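Putative iron binding protein (PDB 1Y9U) binds ferric iron and, as a periplasmic solute-binding protein, probably delivers it to a membrane transporter for uptake into the bacterium. Local coordinates at residues S138-Y143 and Q311-V316; I152-A157 and K296-P301. All coordinates share one frame; numbering follows the deposited sequence.

In the fold
Both contacts use helix 142-155, contact 1 at the turn just before the helix and contact 2 at its end, with centres about 16 Å apart. Their partners also follow one another along the chain: segment 296-301 of contact 2 is the loop that leads into helix 303-318, and segment 311-316 of contact 1 belongs to that helix. The two helices pack between the contacts, where Ala312 CA lies 3.8 Å from Ile152 CD1. Contact 1 includes Tyr143, a ligand of ferric iron together with Tyr199 and Tyr200, although no iron is bound to this chain; the touching residues themselves, and all of contact 2, lie away from the iron site.

Contact 1 (S138-Y143 and Q311-V316); sequences SGQHPY and QASELV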
loop_
_atom_site.group_PDB
_atom_site.type_symbol
_atom_site.label_atom_id
_atom_site.label_comp_id
_atom_site.label_asym_id
_atom_site.label_seq_id
_atom_site.Cartn_x
_atom_site.Cartn_y
_atom_site.Cartn_z
ATOM N N SER A 138 -14.493 -7.236 -2.559
ATOM C CA SER A 138 -14.635 -8.180 -1.447
ATOM C C SER A 138 -14.030 -7.670 -0.160
ATOM O O SER A 138 -12.890 -7.194 -0.130
ATOM C CB SER A 138 -13.954 -9.496 -1.810
ATOM O OG SER A 138 -13.849 -10.342 -0.693
ATOM N N GLY A 139 -14.775 -7.801 0.930
ATOM C CA GLY A 139 -14.263 -7.463 2.237
ATOM C C GLY A 139 -13.074 -8.281 2.714
ATOM O O GLY A 139 -12.372 -7.851 3.614
ATOM N N GLN A 140 -12.866 -9.441 2.109
ATOM C CA GLN A 140 -11.723 -10.287 2.438
ATOM C C GLN A 140 -10.461 -9.951 1.650
ATOM O O GLN A 140 -9.379 -10.492 1.938
ATOM C CB GLN A 140 -12.078 -11.775 2.251
ATOM C CG GLN A 140 -13.086 -12.312 3.278
ATOM C CD GLN A 140 -12.568 -12.301 4.722
ATOM O OE1 GLN A 140 -11.390 -12.079 4.989
ATOM N NE2 GLN A 140 -13.477 -12.535 5.657
ATOM N N HIS A 141 -10.553 -9.050 0.682
ATOM C CA HIS A 141 -9.349 -8.679 -0.024
ATOM C C HIS A 141 -8.380 -8.010 0.943
ATOM O O HIS A 141 -8.808 -7.239 1.786
ATOM C CB HIS A 141 -9.641 -7.737 -1.179
ATOM C CG HIS A 141 -8.442 -7.519 -2.045
ATOM N ND1 HIS A 141 -7.487 -6.568 -1.754
ATOM C CD2 HIS A 141 -7.997 -8.192 -3.128
ATOM C CE1 HIS A 141 -6.526 -6.636 -2.663
ATOM N NE2 HIS A 141 -6.808 -7.616 -3.500
ATOM N N PRO A 142 -7.078 -8.292 0.859
ATOM C CA PRO A 142 -6.105 -7.618 1.722
ATOM C C PRO A 142 -6.223 -6.100 1.852
ATOM O O PRO A 142 -5.937 -5.559 2.915
ATOM C CB PRO A 142 -4.775 -8.026 1.120
ATOM C CG PRO A 142 -5.037 -9.387 0.602
ATOM C CD PRO A 142 -6.437 -9.347 0.052
ATOM N N TYR A 143 -6.628 -5.395 0.794
ATOM C CA TYR A 143 -6.774 -3.950 0.919
ATOM C C TYR A 143 -7.808 -3.593 1.974
ATOM O O TYR A 143 -7.677 -2.618 2.709
ATOM C CB TYR A 143 -7.229 -3.346 -0.398
ATOM C CG TYR A 143 -6.308 -3.461 -1.584
ATOM C CD1 TYR A 143 -6.804 -3.268 -2.877
ATOM C CD2 TYR A 143 -4.962 -3.713 -1.441
ATOM C CE1 TYR A 143 -5.975 -3.339 -3.975
ATOM C CE2 TYR A 143 -4.130 -3.791 -2.533
ATOM C CZ TYR A 143 -4.649 -3.608 -3.795
ATOM O OH TYR A 143 -3.796 -3.672 -4.873
ATOM N N GLN A 311 -8.140 -10.972 13.211
ATOM C CA GLN A 311 -9.362 -10.512 13.865
ATOM C C GLN A 311 -10.275 -9.775 12.867
ATOM O O GLN A 311 -11.483 -9.959 12.851
ATOM C CB GLN A 311 -9.046 -9.588 15.052
ATOM C CG GLN A 311 -10.270 -9.283 15.937
ATOM C CD GLN A 311 -9.982 -8.423 17.153
ATOM O OE1 GLN A 311 -8.827 -8.111 17.452
ATOM N NE2 GLN A 311 -11.037 -8.022 17.846
ATOM N N ALA A 312 -9.670 -8.959 12.013
ATOM C CA ALA A 312 -10.396 -8.198 11.015
ATOM C C ALA A 312 -11.060 -9.124 10.012
ATOM O O ALA A 312 -12.225 -8.943 9.697
ATOM C CB ALA A 312 -9.438 -7.249 10.303
ATOM N N SER A 313 -10.321 -10.106 9.489
ATOM C CA SER A 313 -10.847 -11.057 8.534
ATOM C C SER A 313 -12.026 -11.836 9.139
ATOM O O SER A 313 -13.035 -12.122 8.476
ATOM C CB SER A 313 -9.766 -12.042 8.070
ATOM O OG SER A 313 -10.286 -13.030 7.210
ATOM N N GLU A 314 -11.878 -12.192 10.407
ATOM C CA GLU A 314 -12.924 -12.958 11.074
ATOM C C GLU A 314 -14.167 -12.093 11.273
ATOM O O GLU A 314 -15.286 -12.612 11.164
ATOM C CB GLU A 314 -12.388 -13.624 12.349
ATOM C CG GLU A 314 -11.485 -14.797 11.976
ATOM C CD GLU A 314 -10.581 -15.341 13.081
ATOM O OE1 GLU A 314 -10.644 -14.872 14.238
ATOM O OE2 GLU A 314 -9.797 -16.268 12.762
ATOM N N LEU A 315 -13.996 -10.791 11.518
ATOM C CA LEU A 315 -15.147 -9.885 11.643
ATOM C C LEU A 315 -15.874 -9.734 10.299
ATOM O O LEU A 315 -17.094 -9.727 10.223
ATOM C CB LEU A 315 -14.731 -8.510 12.157
ATOM C CG LEU A 315 -14.752 -8.161 13.635
ATOM C CD1 LEU A 315 -14.517 -6.675 13.770
ATOM C CD2 LEU A 315 -16.051 -8.576 14.328
ATOM N N VAL A 316 -15.125 -9.598 9.218
ATOM C CA VAL A 316 -15.710 -9.514 7.898
ATOM C C VAL A 316 -16.578 -10.743 7.612
ATOM O O VAL A 316 -17.696 -10.625 7.104
ATOM C CB VAL A 316 -14.589 -9.326 6.837
ATOM C CG1 VAL A 316 -15.115 -9.558 5.415
ATOM C CG2 VAL A 316 -13.939 -7.939 6.954
#
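The carboxamide of Gln140 grips Ser313 with both its ends. Its OE1 accepts a 2.7 Å hydrogen bond from Ser313 OG, while its NE2 gives a nearly straight one (164°) to Ser313 O at 2.9 Å, with the acceptor close to the amide plane. Two bonds to one residue fix the rotation of the amide, a task for which glutamine, carrying a donor and an acceptor side by side, is well suited. A bend about the CB-CG bond (chi2 -64°) brings the amide up to the helix. In Ser313 a chi1 of 176° swings the hydroxyl out beside its own carbonyl carbon, where it reaches OE1 while NE2 takes the carbonyl O.

Val316, three residues on in the helix, points toward the 138-141 turn. Its CG1 touches NE2 of Gln140 and reaches within 3.6 Å of Gly139 C, a close fit to a residue with no side chain of its own. Gly139 O is buried here without a polar partner.

Behind these residues, a type I beta turn runs from Ser138 to His141. Ser138 OG accepts from Gln140 N, an ST turn, and bonds to Asp322, whose other carboxylate oxygen takes the N-H of Gly139. His141 then caps the following helix: its ND1 receives Tyr143 N at 2.9 Å. CE1 of the same imidazole sits over the centre of the Tyr143 ring. The capped first turn carries Tyr143, whose OH is hydrogen-bonded to Tyr200 OH; with Tyr199 these tyrosines bind ferric iron in this protein of the periplasmic binding protein fold.

Contact 2 (I152-A157 and K296-P301); sequences IAHDGA and KVDTLP
His154 lays one face of its imidazole against Leu300, with CD1 of the leucine 4.1 Å above the ring plane and displaced toward the rim. The ring belongs to the last turn of helix 142-155, and the leucine to the irregular loop that leads into helix 303-318; within that loop Asp298 to Leu300 form an Asx turn. In this periplasmic binding protein fold the contact is structural packing, joining a helix end to a connecting loop away from the iron site.

Leucine suits its position because both branches of its forked end find neighbours. CG lies opposite the backbone N (chi1 -173°), which carries the methyls across to the helix. CD1 comes to 4.0 Å from Ala153 CB as well as lying over the ring, while CD2 is 4.1 Å from His154 CE1 and also close to Ala153 CB. The methyl of Ala153, pointing toward the loop, thus meets both leucine methyls; its other neighbours include Tyr308 of helix 303-318.

Asp298 approaches His154 from the opposite direction, and its carboxylate lies at the ring edge, the two planes only 21° apart. His154 NE2 is 3.1 Å from Asp298 OD1; the other oxygen is modelled too close to the ring for its exact place to be trusted. A negative charge at this edge would probably raise the histidine's affinity for a proton. Within the loop the carboxylate is held by the Asx turn: Leu300 N donates to Asp298 OD1 at 3.1 Å, nearly straight at 169°, coming from above the carboxylate plane. Phe227 also meets the histidine ring, at an incline.

A water bridges the two segments, 3.0 Å from Thr299 OG1 and linked only weakly to His154 NE2, at 3.5 Å.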
loop_
_atom_site.group_PDB
_atom_site.type_symbol
_atom_site.label_atom_id
_atom_site.label_comp_id
_atom_site.label_asym_id
_atom_site.label_seq_id
_atom_site.Cartn_x
_atom_site.Cartn_y
_atom_site.Cartn_z
ATOM N N ILE A 152 -10.056 -1.549 13.973
ATOM C CA ILE A 152 -10.100 -2.209 15.299
ATOM C C ILE A 152 -9.084 -1.539 16.218
ATOM O O ILE A 152 -9.375 -1.231 17.369
ATOM C CB ILE A 152 -9.841 -3.717 15.199
ATOM C CG1 ILE A 152 -10.922 -4.397 14.347
ATOM C CG2 ILE A 152 -9.782 -4.350 16.594
ATOM C CD1 ILE A 152 -10.627 -5.807 13.984
ATOM N N ALA A 153 -7.874 -1.308 15.708
ATOM C CA ALA A 153 -6.822 -0.691 16.510
ATOM C C ALA A 153 -7.236 0.674 17.054
ATOM O O ALA A 153 -6.948 1.012 18.212
ATOM C CB ALA A 153 -5.551 -0.557 15.697
ATOM N N HIS A 154 -7.928 1.459 16.244
ATOM C CA HIS A 154 -8.345 2.798 16.620
ATOM C C HIS A 154 -9.595 2.799 17.506
ATOM O O HIS A 154 -9.634 3.468 18.545
ATOM C CB HIS A 154 -8.662 3.623 15.379
ATOM C CG HIS A 154 -7.452 4.199 14.722
ATOM N ND1 HIS A 154 -7.118 3.971 13.405
ATOM C CD2 HIS A 154 -6.506 5.035 15.212
ATOM C CE1 HIS A 154 -6.003 4.632 13.129
ATOM N NE2 HIS A 154 -5.622 5.295 14.202
ATOM N N ASP A 155 -10.610 2.049 17.080
ATOM C CA ASP A 155 -11.978 2.240 17.556
ATOM C C ASP A 155 -12.580 1.036 18.261
ATOM O O ASP A 155 -13.664 1.158 18.856
ATOM C CB ASP A 155 -12.874 2.627 16.383
ATOM C CG ASP A 155 -12.482 3.951 15.758
ATOM O OD1 ASP A 155 -11.955 4.828 16.453
ATOM O OD2 ASP A 155 -12.667 4.192 14.547
ATOM N N GLY A 156 -11.895 -0.096 18.201
ATOM C CA GLY A 156 -12.316 -1.325 18.862
ATOM C C GLY A 156 -13.203 -2.204 17.993
ATOM O O GLY A 156 -13.751 -1.758 16.996
ATOM N N ALA A 157 -13.337 -3.464 18.382
ATOM C CA ALA A 157 -14.064 -4.475 17.621
ATOM C C ALA A 157 -15.578 -4.193 17.507
ATOM O O ALA A 157 -16.169 -4.452 16.474
ATOM C CB ALA A 157 -13.832 -5.854 18.233
ATOM N N LYS A 296 -2.566 13.505 4.943
ATOM C CA LYS A 296 -2.295 13.317 6.359
ATOM C C LYS A 296 -2.281 11.812 6.564
ATOM O O LYS A 296 -3.288 11.137 6.361
ATOM C CB LYS A 296 -3.376 13.986 7.227
ATOM C CG LYS A 296 -3.121 13.969 8.720
ATOM C CD LYS A 296 -1.834 14.675 9.125
ATOM C CE LYS A 296 -1.843 15.126 10.598
ATOM N NZ LYS A 296 -0.594 14.716 11.332
ATOM N N VAL A 297 -1.127 11.284 6.925
ATOM C CA VAL A 297 -0.957 9.851 7.115
ATOM C C VAL A 297 -1.330 9.473 8.539
ATOM O O VAL A 297 -0.914 10.129 9.486
ATOM C CB VAL A 297 0.502 9.414 6.838
ATOM C CG1 VAL A 297 0.690 7.952 7.102
ATOM C CG2 VAL A 297 0.921 9.781 5.426
ATOM N N ASP A 298 -2.132 8.421 8.690
ATOM C CA ASP A 298 -2.460 7.891 10.005
ATOM C C ASP A 298 -1.185 7.712 10.822
ATOM O O ASP A 298 -0.226 7.105 10.345
ATOM C CB ASP A 298 -3.208 6.577 9.796
ATOM C CG ASP A 298 -3.839 6.034 11.038
ATOM O OD1 ASP A 298 -3.666 6.589 12.151
ATOM O OD2 ASP A 298 -4.535 5.002 10.961
ATOM N N THR A 299 -1.179 8.231 12.057
ATOM C CA THR A 299 -0.016 8.043 12.936
ATOM C C THR A 299 0.129 6.627 13.478
ATOM O O THR A 299 1.173 6.264 14.021
ATOM C CB THR A 299 -0.030 9.019 14.112
ATOM O OG1 THR A 299 -1.263 8.891 14.836
ATOM C CG2 THR A 299 0.055 10.470 13.644
ATOM N N LEU A 300 -0.913 5.811 13.318
ATOM C CA LEU A 300 -0.884 4.425 13.744
ATOM C C LEU A 300 0.379 3.725 13.221
ATOM O O LEU A 300 0.700 3.830 12.031
ATOM C CB LEU A 300 -2.127 3.702 13.202
ATOM C CG LEU A 300 -2.346 2.284 13.691
ATOM C CD1 LEU A 300 -2.861 2.315 15.136
ATOM C CD2 LEU A 300 -3.343 1.534 12.822
ATOM N N PRO A 301 1.115 3.011 14.060
ATOM C CA PRO A 301 2.162 2.130 13.548
ATOM C C PRO A 301 1.555 1.100 12.611
ATOM O O PRO A 301 0.595 0.437 12.982
ATOM C CB PRO A 301 2.735 1.487 14.820
ATOM C CG PRO A 301 2.391 2.439 15.890
ATOM C CD PRO A 301 1.051 2.999 15.534
HETATM O O HOH W 1 -2.889 6.593 15.868
#